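Long-range contact in tail spike protein gp49 (Pseudomonas phage LKA1, PDB 4RU4), which probably cleaves the O-specific polysaccharide of its Pseudomonas host as a tailspike lyase, degrading the cell envelope during virus entry: residues H327-E341 with I345-R359. Numbering follows the deposited sequence.
Sequences HCADFHGNAEDCSYE and IYGGATWQGKDISYR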
ATOM      1  N   HIS B 327      -4.595  23.162   0.686  1.00  5.83           N
ATOM      2  CA  HIS B 327      -4.175  21.792   0.860  1.00  5.68           C
ATOM      3  C   HIS B 327      -2.723  21.630   0.455  1.00  9.85           C
ATOM      4  O   HIS B 327      -2.242  22.274  -0.503  1.00  8.74           O
ATOM      5  CB  HIS B 327      -5.056  20.880  -0.007  1.00  5.64           C
ATOM      6  CG  HIS B 327      -5.110  21.300  -1.445  1.00 11.22           C
ATOM      7  ND1 HIS B 327      -6.048  22.187  -1.929  1.00 13.44           N
ATOM      8  CD2 HIS B 327      -4.330  20.965  -2.499  1.00  8.88           C
ATOM      9  CE1 HIS B 327      -5.850  22.374  -3.223  1.00 11.76           C
ATOM     10  NE2 HIS B 327      -4.819  21.633  -3.597  1.00 10.87           N
ATOM     11  N   CYS B 328      -2.037  20.751   1.176  1.00  8.39           N
ATOM     12  CA  CYS B 328      -0.624  20.469   0.932  1.00  6.64           C
ATOM     13  C   CYS B 328      -0.418  19.538  -0.280  1.00  8.19           C
ATOM     14  O   CYS B 328       0.463  19.777  -1.108  1.00  8.75           O
ATOM     15  CB  CYS B 328      -0.014  19.831   2.176  1.00  5.42           C
ATOM     16  SG  CYS B 328       1.717  19.276   1.948  1.00  8.72           S
ATOM     17  N   ALA B 329      -1.210  18.472  -0.363  1.00  5.39           N
ATOM     18  CA  ALA B 329      -1.106  17.530  -1.489  1.00  6.40           C
ATOM     19  C   ALA B 329      -2.108  17.921  -2.553  1.00  8.56           C
ATOM     20  O   ALA B 329      -3.299  17.932  -2.281  1.00  8.99           O
ATOM     21  CB  ALA B 329      -1.362  16.114  -1.033  1.00  6.09           C
ATOM     22  N   ASP B 330      -1.631  18.252  -3.757  1.00  5.51           N
ATOM     23  CA  ASP B 330      -2.531  18.832  -4.764  1.00  8.90           C
ATOM     24  C   ASP B 330      -2.693  17.966  -6.028  1.00  9.91           C
ATOM     25  O   ASP B 330      -1.767  17.278  -6.449  1.00  8.57           O
ATOM     26  CB  ASP B 330      -2.057  20.258  -5.147  1.00  5.77           C
ATOM     27  CG  ASP B 330      -2.827  20.824  -6.316  1.00  9.54           C
ATOM     28  OD1 ASP B 330      -3.901  21.444  -6.079  1.00 12.22           O
ATOM     29  OD2 ASP B 330      -2.393  20.615  -7.484  1.00  7.80           O
ATOM     30  N   PHE B 331      -3.904  17.962  -6.580  1.00  5.67           N
ATOM     31  CA  PHE B 331      -4.151  17.697  -7.990  1.00  5.73           C
ATOM     32  C   PHE B 331      -5.054  18.838  -8.455  1.00  9.54           C
ATOM     33  O   PHE B 331      -5.992  19.202  -7.739  1.00  8.43           O
ATOM     34  CB  PHE B 331      -4.959  16.409  -8.189  1.00  9.67           C
ATOM     35  CG  PHE B 331      -4.235  15.148  -7.816  1.00 11.64           C
ATOM     36  CD1 PHE B 331      -3.145  14.710  -8.561  1.00 10.64           C
ATOM     37  CD2 PHE B 331      -4.695  14.353  -6.765  1.00  9.54           C
ATOM     38  CE1 PHE B 331      -2.485  13.543  -8.235  1.00 11.71           C
ATOM     39  CE2 PHE B 331      -4.031  13.174  -6.442  1.00 12.70           C
ATOM     40  CZ  PHE B 331      -2.932  12.760  -7.198  1.00 10.56           C
ATOM     41  N   HIS B 332      -4.821  19.387  -9.646  1.00  7.61           N
ATOM     42  CA  HIS B 332      -5.810  20.301 -10.254  1.00  7.40           C
ATOM     43  C   HIS B 332      -6.904  19.543 -11.035  1.00  8.36           C
ATOM     44  O   HIS B 332      -6.817  18.321 -11.251  1.00  7.02           O
ATOM     45  CB  HIS B 332      -5.120  21.325 -11.177  1.00  6.50           C
ATOM     46  CG  HIS B 332      -4.527  22.482 -10.446  1.00 10.07           C
ATOM     47  ND1 HIS B 332      -3.713  22.320  -9.342  1.00  9.69           N
ATOM     48  CD2 HIS B 332      -4.621  23.817 -10.657  1.00 12.79           C
ATOM     49  CE1 HIS B 332      -3.342  23.511  -8.898  1.00 13.26           C
ATOM     50  NE2 HIS B 332      -3.867  24.433  -9.685  1.00 14.97           N
ATOM     51  N   GLY B 333      -7.954  20.256 -11.438  1.00  7.21           N
ATOM     52  CA  GLY B 333      -9.081  19.603 -12.096  1.00  6.32           C
ATOM     53  C   GLY B 333      -8.842  18.983 -13.457  1.00  8.26           C
ATOM     54  O   GLY B 333      -9.776  18.429 -14.056  1.00  7.64           O
ATOM     55  N   ASN B 334      -7.625  19.093 -13.994  1.00  7.06           N
ATOM     56  CA  ASN B 334      -7.344  18.339 -15.212  1.00  6.39           C
ATOM     57  C   ASN B 334      -6.594  17.026 -14.969  1.00  6.52           C
ATOM     58  O   ASN B 334      -5.862  16.560 -15.842  1.00 11.87           O
ATOM     59  CB  ASN B 334      -6.597  19.203 -16.248  1.00  6.53           C
ATOM     60  CG  ASN B 334      -5.160  19.505 -15.824  1.00  7.18           C
ATOM     61  OD1 ASN B 334      -4.866  19.600 -14.640  1.00  6.38           O
ATOM     62  ND2 ASN B 334      -4.263  19.653 -16.803  1.00  7.35           N
ATOM     63  N   ALA B 335      -6.756  16.440 -13.778  1.00  6.71           N
ATOM     64  CA  ALA B 335      -6.105  15.183 -13.438  1.00  5.93           C
ATOM     65  C   ALA B 335      -7.098  14.055 -13.667  1.00  9.14           C
ATOM     66  O   ALA B 335      -8.274  14.213 -13.373  1.00  8.54           O
ATOM     67  CB  ALA B 335      -5.639  15.182 -11.958  1.00  6.15           C
ATOM     68  N   GLU B 336      -6.637  12.924 -14.196  1.00  7.52           N
ATOM     69  CA  GLU B 336      -7.470  11.712 -14.247  1.00  7.79           C
ATOM     70  C   GLU B 336      -6.639  10.490 -13.917  1.00  8.82           C
ATOM     71  O   GLU B 336      -5.560  10.329 -14.492  1.00  6.14           O
ATOM     72  CB  GLU B 336      -8.117  11.532 -15.619  1.00  8.31           C
ATOM     73  CG  GLU B 336      -8.723  10.148 -15.829  1.00 10.91           C
ATOM     74  CD  GLU B 336      -9.563  10.018 -17.098  1.00  9.21           C
ATOM     75  OE1 GLU B 336      -9.376  10.793 -18.052  1.00 11.57           O
ATOM     76  OE2 GLU B 336     -10.422   9.118 -17.138  1.00 12.61           O
ATOM     77  N   ASP B 337      -7.117   9.629 -13.009  1.00  5.52           N
ATOM     78  CA  ASP B 337      -6.437   8.357 -12.780  1.00  6.38           C
ATOM     79  C   ASP B 337      -5.061   8.644 -12.191  1.00  5.72           C
ATOM     80  O   ASP B 337      -4.039   8.193 -12.696  1.00  6.58           O
ATOM     81  CB  ASP B 337      -6.306   7.534 -14.084  1.00  7.39           C
ATOM     82  CG  ASP B 337      -5.815   6.108 -13.838  1.00  9.77           C
ATOM     83  OD1 ASP B 337      -5.967   5.599 -12.704  1.00  9.05           O
ATOM     84  OD2 ASP B 337      -5.276   5.487 -14.782  1.00 11.91           O
ATOM     85  N   CYS B 338      -5.032   9.436 -11.130  1.00  6.86           N
ATOM     86  CA  CYS B 338      -3.773   9.706 -10.437  1.00  5.25           C
ATOM     87  C   CYS B 338      -3.969   9.408  -8.956  1.00  5.15           C
ATOM     88  O   CYS B 338      -5.102   9.329  -8.484  1.00  5.85           O
ATOM     89  CB  CYS B 338      -3.401  11.173 -10.588  1.00  6.73           C
ATOM     90  SG  CYS B 338      -2.933  11.684 -12.248  1.00  7.67           S
ATOM     91  N   SER B 339      -2.871   9.290  -8.195  1.00  7.69           N
ATOM     92  CA  SER B 339      -3.004   8.969  -6.774  1.00  5.63           C
ATOM     93  C   SER B 339      -1.802   9.379  -5.945  1.00  5.77           C
ATOM     94  O   SER B 339      -0.694   9.577  -6.484  1.00  4.97           O
ATOM     95  CB  SER B 339      -3.256   7.454  -6.562  1.00  5.64           C
ATOM     96  OG  SER B 339      -2.235   6.646  -7.162  1.00  5.22           O
ATOM     97  N   TYR B 340      -2.049   9.533  -4.637  1.00  6.16           N
ATOM     98  CA  TYR B 340      -0.995   9.534  -3.603  1.00  7.78           C
ATOM     99  C   TYR B 340      -1.129   8.199  -2.853  1.00  8.36           C
ATOM    100  O   TYR B 340      -2.234   7.783  -2.507  1.00  9.15           O
ATOM    101  CB  TYR B 340      -1.155  10.708  -2.609  1.00  4.88           C
ATOM    102  CG  TYR B 340      -0.820  12.082  -3.178  1.00  8.53           C
ATOM    103  CD1 TYR B 340      -1.716  12.762  -3.976  1.00  7.74           C
ATOM    104  CD2 TYR B 340       0.402  12.699  -2.897  1.00  7.87           C
ATOM    105  CE1 TYR B 340      -1.401  14.028  -4.519  1.00  7.80           C
ATOM    106  CE2 TYR B 340       0.712  13.965  -3.426  1.00  6.13           C
ATOM    107  CZ  TYR B 340      -0.195  14.610  -4.227  1.00  8.13           C
ATOM    108  OH  TYR B 340       0.100  15.835  -4.771  1.00 12.55           O
ATOM    109  N   GLU B 341      -0.009   7.534  -2.587  1.00  4.68           N
ATOM    110  CA  GLU B 341      -0.022   6.238  -1.922  1.00  4.83           C
ATOM    111  C   GLU B 341       1.151   6.191  -0.941  1.00  6.64           C
ATOM    112  O   GLU B 341       2.257   6.617  -1.285  1.00  6.47           O
ATOM    113  CB  GLU B 341       0.149   5.126  -2.974  1.00  8.95           C
ATOM    114  CG  GLU B 341      -1.020   5.161  -3.982  1.00 13.25           C
ATOM    115  CD  GLU B 341      -0.860   4.280  -5.212  1.00 22.32           C
ATOM    116  OE1 GLU B 341       0.189   3.618  -5.358  1.00 21.87           O
ATOM    117  OE2 GLU B 341      -1.802   4.290  -6.055  1.00 26.92           O
ATOM    118  N   ILE B 345       1.118  13.219   4.783  1.00  4.83           N
ATOM    119  CA  ILE B 345       0.726  14.532   4.268  1.00  7.57           C
ATOM    120  C   ILE B 345       0.308  15.447   5.413  1.00  9.30           C
ATOM    121  O   ILE B 345      -0.770  15.284   5.991  1.00  7.73           O
ATOM    122  CB  ILE B 345      -0.439  14.408   3.230  1.00  4.98           C
ATOM    123  CG1 ILE B 345      -0.040  13.433   2.104  1.00  4.93           C
ATOM    124  CG2 ILE B 345      -0.854  15.810   2.662  1.00  5.07           C
ATOM    125  CD1 ILE B 345      -1.178  13.079   1.123  1.00  4.92           C
ATOM    126  N   TYR B 346       1.185  16.386   5.778  1.00  5.45           N
ATOM    127  CA  TYR B 346       0.821  17.374   6.780  1.00  5.10           C
ATOM    128  C   TYR B 346       0.182  18.546   6.076  1.00 10.28           C
ATOM    129  O   TYR B 346       0.824  19.151   5.222  1.00  8.62           O
ATOM    130  CB  TYR B 346       2.073  17.889   7.492  1.00  5.14           C
ATOM    131  CG  TYR B 346       2.763  16.819   8.315  1.00  5.05           C
ATOM    132  CD1 TYR B 346       2.306  16.500   9.575  1.00  5.01           C
ATOM    133  CD2 TYR B 346       3.885  16.137   7.821  1.00  5.00           C
ATOM    134  CE1 TYR B 346       2.967  15.529  10.370  1.00  7.90           C
ATOM    135  CE2 TYR B 346       4.552  15.186   8.584  1.00  6.92           C
ATOM    136  CZ  TYR B 346       4.084  14.877   9.860  1.00  9.50           C
ATOM    137  OH  TYR B 346       4.738  13.926  10.622  1.00  8.67           O
ATOM    138  N   GLY B 347      -1.063  18.879   6.431  1.00  7.04           N
ATOM    139  CA  GLY B 347      -1.662  20.106   5.909  1.00  5.35           C
ATOM    140  C   GLY B 347      -2.701  19.845   4.826  1.00  8.45           C
ATOM    141  O   GLY B 347      -3.032  20.743   4.056  1.00  5.47           O
ATOM    142  N   GLY B 348      -3.221  18.621   4.761  1.00  7.31           N
ATOM    143  CA  GLY B 348      -4.407  18.384   3.953  1.00  6.05           C
ATOM    144  C   GLY B 348      -4.181  17.952   2.518  1.00  5.46           C
ATOM    145  O   GLY B 348      -3.076  18.073   1.963  1.00  5.29           O
ATOM    146  N   ALA B 349      -5.249  17.458   1.899  1.00  5.27           N
ATOM    147  CA  ALA B 349      -5.157  16.928   0.548  1.00  5.27           C
ATOM    148  C   ALA B 349      -6.440  17.253  -0.242  1.00  9.45           C
ATOM    149  O   ALA B 349      -7.403  17.800   0.311  1.00  7.16           O
ATOM    150  CB  ALA B 349      -4.904  15.416   0.596  1.00  5.15           C
ATOM    151  N   THR B 350      -6.463  16.923  -1.533  1.00  7.45           N
ATOM    152  CA  THR B 350      -7.602  17.347  -2.340  1.00  6.64           C
ATOM    153  C   THR B 350      -8.049  16.316  -3.379  1.00  7.76           C
ATOM    154  O   THR B 350      -7.242  15.563  -3.921  1.00  8.28           O
ATOM    155  CB  THR B 350      -7.306  18.697  -3.091  1.00  5.62           C
ATOM    156  OG1 THR B 350      -8.501  19.178  -3.732  1.00  6.45           O
ATOM    157  CG2 THR B 350      -6.277  18.466  -4.172  1.00  5.63           C
ATOM    158  N   TRP B 351      -9.353  16.308  -3.640  1.00  7.01           N
ATOM    159  CA  TRP B 351      -9.941  15.558  -4.739  1.00  8.75           C
ATOM    160  C   TRP B 351     -10.346  16.586  -5.794  1.00  9.05           C
ATOM    161  O   TRP B 351     -11.163  17.455  -5.505  1.00  5.75           O
ATOM    162  CB  TRP B 351     -11.230  14.914  -4.240  1.00  9.86           C
ATOM    163  CG  TRP B 351     -11.137  13.595  -3.536  1.00  6.36           C
ATOM    164  CD1 TRP B 351     -10.198  12.598  -3.702  1.00  8.13           C
ATOM    165  CD2 TRP B 351     -12.062  13.119  -2.557  1.00  5.28           C
ATOM    166  NE1 TRP B 351     -10.513  11.517  -2.888  1.00  5.89           N
ATOM    167  CE2 TRP B 351     -11.668  11.806  -2.202  1.00  6.32           C
ATOM    168  CE3 TRP B 351     -13.219  13.664  -1.983  1.00  7.26           C
ATOM    169  CZ2 TRP B 351     -12.369  11.040  -1.285  1.00  7.68           C
ATOM    170  CZ3 TRP B 351     -13.928  12.894  -1.071  1.00  9.65           C
ATOM    171  CH2 TRP B 351     -13.495  11.599  -0.728  1.00  8.76           C
ATOM    172  N   GLN B 352      -9.809  16.471  -7.006  1.00  5.72           N
ATOM    173  CA  GLN B 352     -10.181  17.322  -8.123  1.00  7.60           C
ATOM    174  C   GLN B 352     -10.062  16.464  -9.392  1.00  9.85           C
ATOM    175  O   GLN B 352      -9.305  15.493  -9.419  1.00  6.41           O
ATOM    176  CB  GLN B 352      -9.213  18.521  -8.230  1.00  6.41           C
ATOM    177  CG  GLN B 352      -9.070  19.307  -6.947  1.00  6.66           C
ATOM    178  CD  GLN B 352      -8.390  20.654  -7.117  1.00  8.92           C
ATOM    179  OE1 GLN B 352      -8.413  21.242  -8.195  1.00  8.17           O
ATOM    180  NE2 GLN B 352      -7.800  21.169  -6.017  1.00  7.89           N
ATOM    181  N   GLY B 353     -10.760  16.836 -10.459  1.00 10.02           N
ATOM    182  CA  GLY B 353     -10.595  16.136 -11.726  1.00  6.04           C
ATOM    183  C   GLY B 353     -11.460  14.894 -11.811  1.00  6.19           C
ATOM    184  O   GLY B 353     -12.668  14.987 -11.689  1.00  6.78           O
ATOM    185  N   LYS B 354     -10.850  13.730 -12.000  1.00  8.13           N
ATOM    186  CA  LYS B 354     -11.614  12.487 -12.222  1.00  6.25           C
ATOM    187  C   LYS B 354     -10.795  11.285 -11.823  1.00  6.58           C
ATOM    188  O   LYS B 354      -9.635  11.201 -12.195  1.00  8.52           O
ATOM    189  CB  LYS B 354     -11.987  12.351 -13.709  1.00  7.99           C
ATOM    190  CG  LYS B 354     -12.626  10.967 -14.090  1.00  6.89           C
ATOM    191  CD  LYS B 354     -13.179  10.963 -15.541  1.00 11.85           C
ATOM    192  CE  LYS B 354     -13.603   9.568 -16.014  1.00 11.64           C
ATOM    193  NZ  LYS B 354     -14.061   9.637 -17.464  1.00 14.66           N
ATOM    194  N   ASP B 355     -11.401  10.342 -11.096  1.00  7.21           N
ATOM    195  CA  ASP B 355     -10.733   9.084 -10.732  1.00  6.47           C
ATOM    196  C   ASP B 355      -9.428   9.327  -9.967  1.00  8.24           C
ATOM    197  O   ASP B 355      -8.327   9.038 -10.462  1.00  8.17           O
ATOM    198  CB  ASP B 355     -10.500   8.194 -11.973  1.00  5.49           C
ATOM    199  CG  ASP B 355     -11.811   7.732 -12.606  1.00 12.15           C
ATOM    200  OD1 ASP B 355     -12.870   7.848 -11.948  1.00  9.65           O
ATOM    201  OD2 ASP B 355     -11.786   7.269 -13.769  1.00 12.68           O
ATOM    202  N   ILE B 356      -9.563   9.853  -8.756  1.00  6.32           N
ATOM    203  CA  ILE B 356      -8.417  10.184  -7.907  1.00  7.55           C
ATOM    204  C   ILE B 356      -8.474   9.387  -6.593  1.00  6.75           C
ATOM    205  O   ILE B 356      -9.539   9.249  -6.002  1.00  7.93           O
ATOM    206  CB  ILE B 356      -8.471  11.662  -7.550  1.00 10.52           C
ATOM    207  CG1 ILE B 356      -8.450  12.531  -8.820  1.00 10.56           C
ATOM    208  CG2 ILE B 356      -7.362  12.024  -6.534  1.00  5.28           C
ATOM    209  CD1 ILE B 356      -7.292  12.299  -9.770  1.00  7.80           C
ATOM    210  N   SER B 357      -7.335   8.862  -6.125  0.74  5.62           N
ATOM    211  CA  SER B 357      -7.354   8.068  -4.895  0.74  4.96           C
ATOM    212  C   SER B 357      -6.210   8.485  -3.979  0.74  6.85           C
ATOM    213  O   SER B 357      -5.141   8.903  -4.468  0.74  5.57           O
ATOM    214  CB  SER B 357      -7.244   6.570  -5.208  0.74  7.43           C
ATOM    215  OG  SER B 357      -8.074   6.211  -6.310  0.74  4.95           O
ATOM    216  N   TYR B 358      -6.453   8.380  -2.672  1.00  4.85           N
ATOM    217  CA  TYR B 358      -5.411   8.405  -1.644  1.00  5.06           C
ATOM    218  C   TYR B 358      -5.443   7.033  -0.988  1.00  7.82           C
ATOM    219  O   TYR B 358      -6.513   6.585  -0.562  1.00  9.94           O
ATOM    220  CB  TYR B 358      -5.699   9.509  -0.606  1.00  5.99           C
ATOM    221  CG  TYR B 358      -5.503  10.869  -1.202  1.00  7.22           C
ATOM    222  CD1 TYR B 358      -6.498  11.451  -1.974  1.00  5.00           C
ATOM    223  CD2 TYR B 358      -4.291  11.552  -1.049  1.00  7.18           C
ATOM    224  CE1 TYR B 358      -6.308  12.715  -2.571  1.00  9.76           C
ATOM    225  CE2 TYR B 358      -4.083  12.789  -1.650  1.00  7.02           C
ATOM    226  CZ  TYR B 358      -5.104  13.370  -2.404  1.00  6.48           C
ATOM    227  OH  TYR B 358      -4.914  14.591  -3.022  1.00  6.42           O
ATOM    228  N   ARG B 359      -4.297   6.355  -0.912  1.00  5.81           N
ATOM    229  CA  ARG B 359      -4.254   4.985  -0.396  1.00  7.63           C
ATOM    230  C   ARG B 359      -3.188   4.849   0.674  1.00  7.95           C
ATOM    231  O   ARG B 359      -2.010   5.120   0.406  1.00  6.37           O
ATOM    232  CB  ARG B 359      -3.915   3.992  -1.503  1.00  7.46           C
ATOM    233  CG  ARG B 359      -4.821   4.090  -2.732  1.00  8.24           C
ATOM    234  CD  ARG B 359      -4.350   3.117  -3.817  1.00 12.42           C
ATOM    235  NE  ARG B 359      -5.400   2.858  -4.801  1.00 16.39           N
ATOM    236  CZ  ARG B 359      -5.396   3.275  -6.066  1.00 22.69           C
ATOM    237  NH1 ARG B 359      -4.370   3.968  -6.556  1.00 24.17           N
ATOM    238  NH2 ARG B 359      -6.422   2.975  -6.860  1.00 24.07           N
TER
HETATM  239  O   HOH W   1      -5.696  23.416  -6.740  1.00 17.69           O
HETATM  240  O   HOH W   2      -9.683   6.956 -15.328  1.00 14.57           O
HETATM  241  O   HOH W   3     -11.651  10.608 -19.745  1.00 27.93           O
HETATM  242  O   HOH W   4      -5.929   4.392  -9.562  1.00 16.66           O
HETATM  243  O   HOH W   5      -7.054   6.920  -8.703  1.00 19.06           O
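Successive coils of a right-handed parallel beta-helix, the pectin lyase-like fold, stack here through strands 338-341 and 356-359; the axes of these short strands run 10° apart and approach to 4.8 Å. The parallel register rests on alternating backbone bonds: Ser357 N to Cys338 O, Tyr340 N to Ser357 O, and Arg359 N to Tyr340 O at 3.0 Å. Inside the coil, Tyr340 and Tyr358 lie side by side, pointing the same way. Their planes differ by 3°, but with centroids 5.3 Å apart the rings are slid so far that they barely overlap, and Tyr340 CD1 meets Tyr358 CE2 at 3.3 Å. Both hydroxyls reach across the coil to backbone carbonyls, Tyr340 OH donating to Asp330 O and Tyr358 OH to Thr350 O. Phe331 brings CD2 and CE2 against Ile356 CG2, extending this apolar interior.

On the other face of the strands, Glu341 and Arg359 lie alongside each other in a salt bridge. Glu341 OE2 takes Arg359 NH1 at 2.6 Å on its anti side but tilted out of the carboxylate plane, while Ser339 OG donates to the same oxygen from the opposite face; Arg314 forms a salt bridge with OE1 of Glu341. The guanidinium lies over Ser357 CB and adjoins His360 of the second subunit.

Where 327-330 passes 348-350, Ala329 N donates to Gly348 O, nearly straight. The His327 rotamer (chi1 53°) turns a ring face to Thr350 CB, 3.7 Å from the ring centroid, while NE2 donates in the ring plane to Asp330 OD1, fixing the ring's rotation; Asp330 OD2 accepts His332 ND1. Like side chains thus line up in register on successive coils, as is typical of parallel beta-helices: tyrosines in the interior, the Glu341-Arg359 salt bridge on the face turned to the neighbouring subunit.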